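Local coordinates for Sf11-rnase (Nicotiana alata, PDB 1IOO), which cleaves RNA as a secreted stylar ribonuclease of the T2 family and takes part in gametophytic self-incompatibility, at the glycan on Asn28. Coordinates in Å, arbitrary orientation; residue numbers count along the deposited sequence, not the author numbering.

The glycan on Asn28. Residues 28, 66, 112-116. With NAG (2-acetamido-2-deoxy-beta-D-glucopyranose), chain B; NAG (2-acetamido-2-deoxy-beta-D-glucopyranose), chain C; BMA (beta-D-mannopyranose), chain D; XYP (beta-D-xylopyranose), chain E; MAN (alpha-D-mannopyranose), chain F.
An N-linked glycan of the plant type, with a xylose on its core mannose, lies along the surface of this T2-family ribonuclease. The chain starts at Asn28, whose amide ND2 is bonded to C1 of NAG (chain B) at 1.5 Å. CG of Asn28 stands anti to the backbone N (chi1 -155°), which turns the amide towards the sugar. The C-terminal end of helix 101-113 and the loop after it form a shallow floor. Lys112 reaches up from this floor, its chain bent at chi2 (-99°), and its NZ gives a hydrogen bond to the 6-hydroxyl O6 of NAG (chain B) at 2.9 Å. The ring edge of His66 faces the Lys112 amino group NZ, in the plane of the ring. Asp116 makes the wall on the other side. Its carboxylate lies near C3 of NAG (chain B), and water 2 links OD1 to the acetamide N2.

Asp113 is the central support. Asp113 O accepts a hydrogen bond from the acetamide N2 of NAG (chain C) at 3.0 Å, in the carbonyl plane. O3 of MAN gives a second hydrogen bond to Asp113 O, at 2.9 Å, from above that plane. Asp113 OD2 accepts a hydrogen bond from the 4-hydroxyl O4 of MAN at 2.7 Å, from above the carboxylate plane. The mannose arm thus folds back over the helix end. The acetamide methyl C8 of NAG (chain C) rests 3.8 Å from Phe115 CA. BMA is hardly covered by protein and forms the open outer edge. XYP is poorly ordered; water 3 bridges it and BMA to Asp113.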
ATOM      1  N   ASN A  28       3.285  -5.383 -11.007  1.00 11.50           N
ATOM      2  CA  ASN A  28       4.072  -4.482 -10.188  1.00 10.75           C
ATOM      3  C   ASN A  28       3.257  -4.037  -8.999  1.00 10.91           C
ATOM      4  O   ASN A  28       2.027  -4.093  -9.036  1.00 10.84           O
ATOM      5  CB  ASN A  28       4.474  -3.269 -11.024  1.00 10.67           C
ATOM      6  CG  ASN A  28       5.735  -2.589 -10.522  1.00 11.36           C
ATOM      7  OD1 ASN A  28       6.347  -3.007  -9.538  1.00 11.99           O
ATOM      8  ND2 ASN A  28       6.122  -1.531 -11.229  1.00 12.85           N
ATOM      9  N   HIS A  66      -0.899   3.955 -10.990  1.00 10.10           N
ATOM     10  CA  HIS A  66      -0.164   3.721  -9.745  1.00 10.46           C
ATOM     11  C   HIS A  66      -1.053   3.349  -8.569  1.00  8.76           C
ATOM     12  O   HIS A  66      -0.590   2.707  -7.629  1.00  8.37           O
ATOM     13  CB  HIS A  66       0.686   4.941  -9.419  1.00 11.13           C
ATOM     14  CG  HIS A  66       1.747   5.201 -10.438  1.00 12.00           C
ATOM     15  ND1 HIS A  66       1.693   6.253 -11.330  1.00 16.15           N
ATOM     16  CD2 HIS A  66       2.860   4.500 -10.749  1.00 11.44           C
ATOM     17  CE1 HIS A  66       2.730   6.184 -12.146  1.00 12.54           C
ATOM     18  NE2 HIS A  66       3.454   5.129 -11.816  1.00 15.08           N
ATOM     19  N   LYS A 112       5.398   6.329  -3.676  1.00 12.35           N
ATOM     20  CA  LYS A 112       5.389   5.102  -4.460  1.00 12.37           C
ATOM     21  C   LYS A 112       6.552   5.098  -5.460  1.00 13.63           C
ATOM     22  O   LYS A 112       7.229   4.088  -5.649  1.00 14.20           O
ATOM     23  CB  LYS A 112       4.050   4.987  -5.202  1.00 13.66           C
ATOM     24  CG  LYS A 112       3.756   3.639  -5.849  1.00 15.61           C
ATOM     25  CD  LYS A 112       4.067   3.625  -7.328  1.00 15.36           C
ATOM     26  CE  LYS A 112       3.373   2.444  -8.000  1.00 15.52           C
ATOM     27  NZ  LYS A 112       3.762   2.280  -9.429  1.00 15.06           N
ATOM     28  N   ASP A 113       6.784   6.254  -6.073  1.00 12.90           N
ATOM     29  CA  ASP A 113       7.833   6.413  -7.072  1.00 14.10           C
ATOM     30  C   ASP A 113       9.224   6.258  -6.465  1.00 12.83           C
ATOM     31  O   ASP A 113      10.201   6.034  -7.181  1.00 13.35           O
ATOM     32  CB  ASP A 113       7.703   7.787  -7.725  1.00 15.13           C
ATOM     33  CG  ASP A 113       8.590   7.936  -8.936  1.00 17.63           C
ATOM     34  OD1 ASP A 113       8.444   7.127  -9.872  1.00 18.79           O
ATOM     35  OD2 ASP A 113       9.427   8.861  -8.952  1.00 17.78           O
ATOM     36  N   LYS A 114       9.314   6.383  -5.147  1.00 12.96           N
ATOM     37  CA  LYS A 114      10.590   6.251  -4.456  1.00 13.32           C
ATOM     38  C   LYS A 114      11.065   4.808  -4.423  1.00 12.50           C
ATOM     39  O   LYS A 114      12.243   4.543  -4.173  1.00 13.74           O
ATOM     40  CB  LYS A 114      10.473   6.734  -3.006  1.00 16.66           C
ATOM     41  CG  LYS A 114      10.602   8.229  -2.797  1.00 21.43           C
ATOM     42  CD  LYS A 114      10.373   8.592  -1.327  1.00 24.50           C
ATOM     43  CE  LYS A 114      11.296   7.819  -0.382  1.00 25.98           C
ATOM     44  NZ  LYS A 114      12.740   8.170  -0.532  1.00 26.92           N
ATOM     45  N   PHE A 115      10.159   3.869  -4.678  1.00 11.45           N
ATOM     46  CA  PHE A 115      10.525   2.476  -4.570  1.00 11.18           C
ATOM     47  C   PHE A 115      10.244   1.666  -5.819  1.00 11.17           C
ATOM     48  O   PHE A 115       9.404   2.000  -6.656  1.00 11.81           O
ATOM     49  CB  PHE A 115       9.766   1.796  -3.418  1.00 12.35           C
ATOM     50  CG  PHE A 115       9.877   2.511  -2.108  1.00 12.13           C
ATOM     51  CD1 PHE A 115       8.846   3.329  -1.652  1.00 12.11           C
ATOM     52  CD2 PHE A 115      11.026   2.389  -1.339  1.00 11.95           C
ATOM     53  CE1 PHE A 115       8.962   4.020  -0.438  1.00 12.09           C
ATOM     54  CE2 PHE A 115      11.157   3.071  -0.131  1.00 12.30           C
ATOM     55  CZ  PHE A 115      10.128   3.888   0.322  1.00 12.56           C
ATOM     56  N   ASP A 116      11.017   0.594  -5.922  1.00 11.28           N
ATOM     57  CA  ASP A 116      10.845  -0.445  -6.903  1.00 10.85           C
ATOM     58  C   ASP A 116      11.081  -1.750  -6.179  1.00 10.56           C
ATOM     59  O   ASP A 116      12.121  -2.388  -6.329  1.00 10.92           O
ATOM     60  CB  ASP A 116      11.824  -0.309  -8.076  1.00 13.54           C
ATOM     61  CG  ASP A 116      11.499  -1.267  -9.214  1.00 16.17           C
ATOM     62  OD1 ASP A 116      10.699  -2.210  -8.998  1.00 15.42           O
ATOM     63  OD2 ASP A 116      12.048  -1.088 -10.324  1.00 17.88           O
TER
HETATM   64  C1  NAG B   1       7.331  -0.802 -10.893  1.00 12.17           C
HETATM   65  C2  NAG B   1       8.072  -0.471 -12.201  1.00 13.18           C
HETATM   66  C3  NAG B   1       9.274   0.428 -11.930  1.00 14.22           C
HETATM   67  C4  NAG B   1       8.806   1.672 -11.188  1.00 11.77           C
HETATM   68  C5  NAG B   1       8.122   1.243  -9.889  1.00 11.32           C
HETATM   69  C6  NAG B   1       7.602   2.427  -9.100  1.00 12.65           C
HETATM   70  C7  NAG B   1       8.526  -1.777 -14.177  1.00 19.14           C
HETATM   71  C8  NAG B   1       9.310  -2.929 -14.781  1.00 20.40           C
HETATM   72  N2  NAG B   1       8.506  -1.693 -12.850  1.00 16.44           N
HETATM   73  O3  NAG B   1       9.874   0.801 -13.162  1.00 15.46           O
HETATM   74  O4  NAG B   1       9.934   2.514 -10.898  1.00 12.42           O
HETATM   75  O5  NAG B   1       6.984   0.406 -10.192  1.00 11.91           O
HETATM   76  O6  NAG B   1       6.551   3.080  -9.796  1.00 16.22           O
HETATM   77  O7  NAG B   1       7.947  -0.973 -14.913  1.00 21.46           O
HETATM   78  C1  NAG C   2       9.812   3.857 -11.229  1.00 12.91           C
HETATM   79  C2  NAG C   2      11.133   4.554 -10.929  1.00 14.26           C
HETATM   80  C3  NAG C   2      11.086   6.016 -11.397  1.00 16.59           C
HETATM   81  C4  NAG C   2      10.648   6.105 -12.875  1.00 18.12           C
HETATM   82  C5  NAG C   2       9.351   5.310 -13.079  1.00 18.08           C
HETATM   83  C6  NAG C   2       8.916   5.248 -14.532  1.00 19.58           C
HETATM   84  C7  NAG C   2      12.413   3.739  -9.059  1.00 14.02           C
HETATM   85  C8  NAG C   2      12.565   3.612  -7.554  1.00 14.02           C
HETATM   86  N2  NAG C   2      11.412   4.489  -9.508  1.00 12.97           N
HETATM   87  O3  NAG C   2      12.377   6.586 -11.239  1.00 17.13           O
HETATM   88  O4  NAG C   2      10.421   7.483 -13.256  1.00 20.51           O
HETATM   89  O5  NAG C   2       9.523   3.948 -12.633  1.00 16.06           O
HETATM   90  O6  NAG C   2       9.861   4.537 -15.319  1.00 24.10           O
HETATM   91  O7  NAG C   2      13.199   3.153  -9.804  1.00 16.46           O
HETATM   92  C1  BMA D   3      11.510   8.219 -13.705  1.00 22.15           C
HETATM   93  C2  BMA D   3      11.052   9.232 -14.770  1.00 24.08           C
HETATM   94  C3  BMA D   3      12.204  10.181 -15.144  1.00 24.81           C
HETATM   95  C4  BMA D   3      12.822  10.807 -13.890  1.00 24.76           C
HETATM   96  C5  BMA D   3      13.213   9.697 -12.913  1.00 24.80           C
HETATM   97  C6  BMA D   3      13.786  10.221 -11.610  1.00 24.65           C
HETATM   98  O2  BMA D   3       9.942   9.996 -14.266  1.00 26.41           O
HETATM   99  O3  BMA D   3      11.720  11.210 -15.998  1.00 24.95           O
HETATM  100  O4  BMA D   3      13.972  11.563 -14.245  1.00 26.60           O
HETATM  101  O5  BMA D   3      12.050   8.911 -12.579  1.00 22.11           O
HETATM  102  O6  BMA D   3      13.719   9.183 -10.614  1.00 25.34           O
HETATM  103  C1  XYP E   4       8.708   9.749 -14.845  1.00 29.50           C
HETATM  104  C2  XYP E   4       7.596  10.211 -13.889  1.00 30.39           C
HETATM  105  C3  XYP E   4       6.223  10.134 -14.564  1.00 31.56           C
HETATM  106  C4  XYP E   4       6.246  10.857 -15.911  1.00 32.29           C
HETATM  107  C5  XYP E   4       7.388  10.308 -16.770  1.00 31.56           C
HETATM  108  O2  XYP E   4       7.593   9.387 -12.731  1.00 30.47           O
HETATM  109  O3  XYP E   4       5.245  10.728 -13.723  1.00 33.63           O
HETATM  110  O4  XYP E   4       5.005  10.668 -16.576  1.00 32.73           O
HETATM  111  O5  XYP E   4       8.647  10.480 -16.082  1.00 30.71           O
HETATM  112  C1  MAN F   5      14.436   9.487  -9.454  1.00 25.21           C
HETATM  113  C2  MAN F   5      14.411   8.277  -8.518  1.00 25.89           C
HETATM  114  C3  MAN F   5      12.994   8.070  -7.975  1.00 25.92           C
HETATM  115  C4  MAN F   5      12.492   9.346  -7.298  1.00 25.85           C
HETATM  116  C5  MAN F   5      12.575  10.511  -8.287  1.00 27.07           C
HETATM  117  C6  MAN F   5      12.183  11.840  -7.669  1.00 28.95           C
HETATM  118  O2  MAN F   5      15.318   8.481  -7.444  1.00 26.31           O
HETATM  119  O3  MAN F   5      12.985   6.997  -7.046  1.00 23.30           O
HETATM  120  O4  MAN F   5      11.147   9.167  -6.878  1.00 25.67           O
HETATM  121  O5  MAN F   5      13.928  10.644  -8.781  1.00 26.35           O
HETATM  122  O6  MAN F   5      13.274  12.425  -6.971  1.00 31.43           O
HETATM  123  O   HOH W   1       6.274   5.708  -9.844  1.00 16.05           O
HETATM  124  O   HOH W   2       9.770  -3.674 -11.303  1.00 19.66           O
HETATM  125  O   HOH W   3       9.881  10.071 -11.348  1.00 20.17           O